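Local coordinates for small ribosomal subunit protein uS8 (Aquifex aeolicus, PDB 3RF2), which probably binds directly to the central domain of 16S rRNA as a primary binding protein and helps coordinate assembly of the platform of the 30S ribosomal subunit, at residues Arg35-Val39 / Gly147-Asp151; Ala140-Ala146 / Lys159-Ala165. All blocks are in the same frame, centred on the assembly; numbering follows the deposited sequence.

Contact 1 (Arg35-Val39 / Gly147-Asp151); sequences RILDV and GVMTD
This is a buried apolar contact, joining helix 31-43 of the N-terminal part of uS8 to the corner at Val-148 and the short strand 149-150 that follows it in the C-terminal sheet. Residues 35-39 make one regular helical turn (Val-39 N to Arg-35 O, 3.2 Å). Gly-147, at phi/psi 108/177, suits a backbone that would jam a CB against the preceding carbonyl; Met-149 and Thr-150 are extended. CA atoms approach to 6.0 Å for Arg-35/Val-148 and 6.2 Å for Val-39/Met-149. Val-148 (chi1 t) points at the helix: its CB lies 3.7 Å from Arg-35 CB, and its CG1 is 4.2 Å from Ile-36 CG1 and 3.9 Å from Val-39 CG2. Val-39 (chi1 t) also brings CG1 to 3.7 Å from Thr-150 CG2, while Thr-150 OG1 N-caps helix 151-156 at Glu-153 N. With 252 Å² covered and no hydrogen bonds between the segments, attachment rests on van der Waals packing of Val-39, Val-148, Ile-36 and the Thr-150 methyl, long Arg-35 suiting the exposed rim.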
loop_
_atom_site.group_PDB
_atom_site.type_symbol
_atom_site.label_atom_id
_atom_site.label_comp_id
_atom_site.label_asym_id
_atom_site.label_seq_id
_atom_site.Cartn_x
_atom_site.Cartn_y
_atom_site.Cartn_z
ATOM N N ARG A 35 5.437 3.630 -4.817
ATOM C CA ARG A 35 6.694 2.942 -4.541
ATOM C C ARG A 35 6.512 2.000 -3.381
ATOM O O ARG A 35 7.166 0.965 -3.313
ATOM C CB ARG A 35 7.842 3.905 -4.257
ATOM C CG ARG A 35 8.531 4.418 -5.506
ATOM C CD ARG A 35 9.855 5.083 -5.177
ATOM N NE ARG A 35 10.395 5.820 -6.318
ATOM C CZ ARG A 35 9.987 7.035 -6.669
ATOM N NH1 ARG A 35 9.034 7.633 -5.972
ATOM N NH2 ARG A 35 10.523 7.645 -7.721
ATOM N N ILE A 36 5.624 2.369 -2.465
ATOM C CA ILE A 36 5.349 1.530 -1.296
ATOM C C ILE A 36 4.601 0.254 -1.693
ATOM O O ILE A 36 4.987 -0.840 -1.309
ATOM C CB ILE A 36 4.547 2.288 -0.232
ATOM C CG1 ILE A 36 5.422 3.370 0.415
ATOM C CG2 ILE A 36 4.049 1.325 0.848
ATOM C CD1 ILE A 36 4.642 4.287 1.320
ATOM N N LEU A 37 3.559 0.421 -2.499
ATOM C CA LEU A 37 2.790 -0.696 -3.017
ATOM C C LEU A 37 3.652 -1.617 -3.838
ATOM O O LEU A 37 3.404 -2.818 -3.887
ATOM C CB LEU A 37 1.635 -0.198 -3.857
ATOM C CG LEU A 37 0.538 0.501 -3.077
ATOM C CD1 LEU A 37 -0.501 1.106 -4.030
ATOM C CD2 LEU A 37 -0.086 -0.527 -2.222
ATOM N N ASP A 38 4.668 -1.061 -4.485
ATOM C CA ASP A 38 5.568 -1.873 -5.296
ATOM C C ASP A 38 6.453 -2.739 -4.417
ATOM O O ASP A 38 6.748 -3.894 -4.765
ATOM C CB ASP A 38 6.411 -1.002 -6.222
ATOM C CG ASP A 38 5.907 -1.018 -7.653
ATOM O OD1 ASP A 38 4.684 -0.904 -7.864
ATOM O OD2 ASP A 38 6.739 -1.172 -8.570
ATOM N N VAL A 39 6.859 -2.195 -3.275
ATOM C CA VAL A 39 7.528 -3.028 -2.277
ATOM C C VAL A 39 6.602 -4.138 -1.780
ATOM O O VAL A 39 7.001 -5.298 -1.673
ATOM C CB VAL A 39 7.977 -2.228 -1.041
ATOM C CG1 VAL A 39 8.735 -3.156 -0.069
ATOM C CG2 VAL A 39 8.822 -1.006 -1.452
ATOM N N GLY A 147 15.720 5.322 -3.457
ATOM C CA GLY A 147 14.375 4.808 -3.634
ATOM C C GLY A 147 13.831 4.100 -2.399
ATOM O O GLY A 147 14.522 3.948 -1.387
ATOM N N VAL A 148 12.574 3.672 -2.502
ATOM C CA VAL A 148 11.824 3.086 -1.405
ATOM C C VAL A 148 12.001 1.584 -1.485
ATOM O O VAL A 148 11.762 1.001 -2.537
ATOM C CB VAL A 148 10.329 3.445 -1.539
ATOM C CG1 VAL A 148 9.494 2.760 -0.471
ATOM C CG2 VAL A 148 10.140 4.959 -1.472
ATOM N N MET A 149 12.419 0.953 -0.388
ATOM C CA MET A 149 12.818 -0.454 -0.430
ATOM C C MET A 149 12.739 -1.095 0.951
ATOM O O MET A 149 12.412 -0.427 1.930
ATOM C CB MET A 149 14.248 -0.564 -0.963
ATOM C CG MET A 149 15.240 0.325 -0.203
ATOM S SD MET A 149 16.978 0.104 -0.653
ATOM C CE MET A 149 17.060 0.983 -2.221
ATOM N N THR A 150 13.065 -2.380 1.039
ATOM C CA THR A 150 13.000 -3.066 2.317
ATOM C C THR A 150 14.227 -2.776 3.148
ATOM O O THR A 150 15.211 -2.208 2.664
ATOM C CB THR A 150 12.831 -4.591 2.173
ATOM O OG1 THR A 150 13.970 -5.146 1.508
ATOM C CG2 THR A 150 11.593 -4.910 1.373
ATOM N N ASP A 151 14.151 -3.143 4.420
ATOM C CA ASP A 151 15.299 -3.013 5.288
ATOM C C ASP A 151 16.391 -3.924 4.758
ATOM O O ASP A 151 17.546 -3.531 4.669
ATOM C CB ASP A 151 14.943 -3.351 6.740
ATOM C CG ASP A 151 14.257 -4.713 6.869
ATOM O OD1 ASP A 151 13.160 -4.886 6.302
ATOM O OD2 ASP A 151 14.816 -5.599 7.534
#

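Contact 2 (Ala140-Ala146 / Lys159-Ala165); sequences AIVSTDA and KGGEVIA
A classic beta bulge interrupts this antiparallel pairing: Ile-164 and Ala-165 together face Ile-141. Ile-141 O accepts from Ile-164 N at 2.8 Å and, weakly, from Ala-165 N at 3.3 Å, while Ile-141 N donates to Ala-165 O at 2.8 Å. Ile-164 adopts helix-like phi/psi of -76/-38, its neighbours staying extended, so the register shifts by one before Val-142 pairs with Val-163 in a non-hydrogen-bonded pair (CA-CA 4.5 Å). Ser-143 and Glu-162 then form a hydrogen-bonded pair, Ser-143 N to Glu-162 O at 2.7 Å and Glu-162 N to Ser-143 O at 2.9 Å. The N-to-C directions of strand segments 140-144 and 161-165 make an angle of 146°, with axes 4.3 Å apart at closest approach. They belong to the antiparallel sheet of the C-terminal part of uS8, where strand 161-167 also pairs with 113-115 and 124-125. Ile-141 packs on Ile-36 and Leu-40 of helix 31-43, bulged Ile-164 on Leu-32 and Ile-36 there and on Ile-7 of helix 6-19, and small Ala-165 fits beside Phe-11. On the face opposite Ile-141, Val-142 CG1 lies 4.4 Å from Val-163 CG2. Glycine is required at Gly-161 (phi/psi 163/179), since a CB would clash with Ser-143 O; its CA sits 3.2 Å from that oxygen. At the strand's end Thr-144 (chi1 p) makes an ST turn, its OG1 accepting from Ala-146 N at 2.6 Å and hydrogen-bonded to Gly-147 O. Lys-159, chi2 and chi3 t but chi4 m, places CE 3.8 Å from Ala-146 CB and NZ 3.5 Å from Asp-145 OD1 in a salt bridge.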
loop_
_atom_site.group_PDB
_atom_site.type_symbol
_atom_site.label_atom_id
_atom_site.label_comp_id
_atom_site.label_asym_id
_atom_site.label_seq_id
_atom_site.Cartn_x
_atom_site.Cartn_y
_atom_site.Cartn_z
ATOM N N ALA A 140 10.694 -3.670 7.265
ATOM C CA ALA A 140 10.521 -2.239 7.373
ATOM C C ALA A 140 10.562 -1.730 5.955
ATOM O O ALA A 140 11.360 -2.201 5.141
ATOM C CB ALA A 140 11.639 -1.607 8.190
ATOM N N ILE A 141 9.688 -0.782 5.647
ATOM C CA ILE A 141 9.785 -0.084 4.380
ATOM C C ILE A 141 10.468 1.259 4.628
ATOM O O ILE A 141 10.019 2.038 5.471
ATOM C CB ILE A 141 8.392 0.119 3.749
ATOM C CG1 ILE A 141 7.791 -1.248 3.377
ATOM C CG2 ILE A 141 8.506 1.036 2.552
ATOM C CD1 ILE A 141 6.324 -1.207 3.041
ATOM N N VAL A 142 11.555 1.514 3.903
ATOM C CA VAL A 142 12.408 2.660 4.169
ATOM C C VAL A 142 12.642 3.525 2.944
ATOM O O VAL A 142 12.989 3.024 1.873
ATOM C CB VAL A 142 13.784 2.221 4.706
ATOM C CG1 VAL A 142 13.622 1.396 5.990
ATOM C CG2 VAL A 142 14.516 1.421 3.670
ATOM N N SER A 143 12.479 4.835 3.113
ATOM C CA SER A 143 12.746 5.776 2.033
ATOM C C SER A 143 14.212 6.189 2.043
ATOM O O SER A 143 14.648 6.918 2.935
ATOM C CB SER A 143 11.857 7.008 2.170
ATOM O OG SER A 143 12.166 7.963 1.171
ATOM N N THR A 144 14.966 5.710 1.056
ATOM C CA THR A 144 16.391 5.975 0.988
ATOM C C THR A 144 16.679 6.979 -0.115
ATOM O O THR A 144 15.777 7.388 -0.848
ATOM C CB THR A 144 17.189 4.706 0.654
ATOM O OG1 THR A 144 17.215 4.526 -0.766
ATOM C CG2 THR A 144 16.573 3.488 1.308
ATOM N N ASP A 145 17.938 7.377 -0.250
ATOM C CA ASP A 145 18.275 8.293 -1.331
ATOM C C ASP A 145 18.420 7.508 -2.639
ATOM O O ASP A 145 18.830 8.048 -3.667
ATOM C CB ASP A 145 19.540 9.104 -1.013
ATOM C CG ASP A 145 20.806 8.255 -0.999
ATOM O OD1 ASP A 145 20.745 7.049 -1.325
ATOM O OD2 ASP A 145 21.877 8.808 -0.675
ATOM N N ALA A 146 18.086 6.223 -2.582
ATOM C CA ALA A 146 18.129 5.367 -3.757
ATOM C C ALA A 146 16.762 4.757 -4.054
ATOM O O ALA A 146 16.653 3.796 -4.815
ATOM C CB ALA A 146 19.174 4.280 -3.576
ATOM N N LYS A 159 22.800 1.436 2.979
ATOM C CA LYS A 159 22.147 2.731 3.021
ATOM C C LYS A 159 21.255 2.922 4.245
ATOM O O LYS A 159 20.831 1.954 4.885
ATOM C CB LYS A 159 21.362 2.975 1.732
ATOM C CG LYS A 159 22.265 3.138 0.519
ATOM C CD LYS A 159 21.523 3.700 -0.681
ATOM C CE LYS A 159 22.492 4.004 -1.817
ATOM N NZ LYS A 159 23.581 4.927 -1.378
ATOM N N GLY A 160 20.999 4.187 4.565
ATOM C CA GLY A 160 20.047 4.553 5.591
ATOM C C GLY A 160 18.843 5.218 4.961
ATOM O O GLY A 160 18.722 5.272 3.736
ATOM N N GLY A 161 17.939 5.721 5.790
ATOM C CA GLY A 161 16.738 6.333 5.264
ATOM C C GLY A 161 15.632 6.499 6.277
ATOM O O GLY A 161 15.764 6.104 7.437
ATOM N N GLU A 162 14.527 7.083 5.831
ATOM C CA GLU A 162 13.377 7.272 6.690
ATOM C C GLU A 162 12.578 5.980 6.793
ATOM O O GLU A 162 12.297 5.328 5.790
ATOM C CB GLU A 162 12.502 8.399 6.161
ATOM C CG GLU A 162 11.336 8.753 7.072
ATOM C CD GLU A 162 10.504 9.901 6.526
ATOM O OE1 GLU A 162 10.599 10.164 5.305
ATOM O OE2 GLU A 162 9.765 10.538 7.316
ATOM N N VAL A 163 12.218 5.605 8.012
ATOM C CA VAL A 163 11.469 4.378 8.209
ATOM C C VAL A 163 9.995 4.678 8.113
ATOM O O VAL A 163 9.388 5.200 9.055
ATOM C CB VAL A 163 11.744 3.728 9.567
ATOM C CG1 VAL A 163 11.047 2.373 9.642
ATOM C CG2 VAL A 163 13.255 3.592 9.813
ATOM N N ILE A 164 9.414 4.333 6.969
ATOM C CA ILE A 164 8.011 4.624 6.725
ATOM C C ILE A 164 7.072 3.689 7.463
ATOM O O ILE A 164 6.028 4.128 7.951
ATOM C CB ILE A 164 7.679 4.591 5.213
ATOM C CG1 ILE A 164 8.538 5.599 4.458
ATOM C CG2 ILE A 164 6.210 4.899 4.982
ATOM C CD1 ILE A 164 8.313 5.569 2.971
ATOM N N ALA A 165 7.432 2.402 7.551
ATOM C CA ALA A 165 6.473 1.424 8.064
ATOM C C ALA A 165 7.097 0.084 8.454
ATOM O O ALA A 165 8.139 -0.302 7.937
ATOM C CB ALA A 165 5.374 1.187 6.997
#

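How the contacts relate
Strands 139-144 and 149-150 follow each other through the turn at 145-148 and are neighbours in one sheet, so both contacts reach that sheet; their centres lie 8 Å apart. The backbone ties them through Met-149 O and Val-142 N, 2.9 Å apart, and Asp-151 OD1 probably bonds to Ala-140 N, also at 2.9 Å. Val-148 CG1 lies 3.6 Å from Ile-141 CG2, and Ile-36 of contact 1 touches both Ile-141 and Ile-164: one helix therefore covers the bulged pair and the 147-151 segment together. Met-149, turned from that helix, sets CG 3.7 Å from Thr-144 CG2. Contact 2 builds the sheet of this rRNA-binding protein, and contact 1 fixes helix 31-43 against its edge.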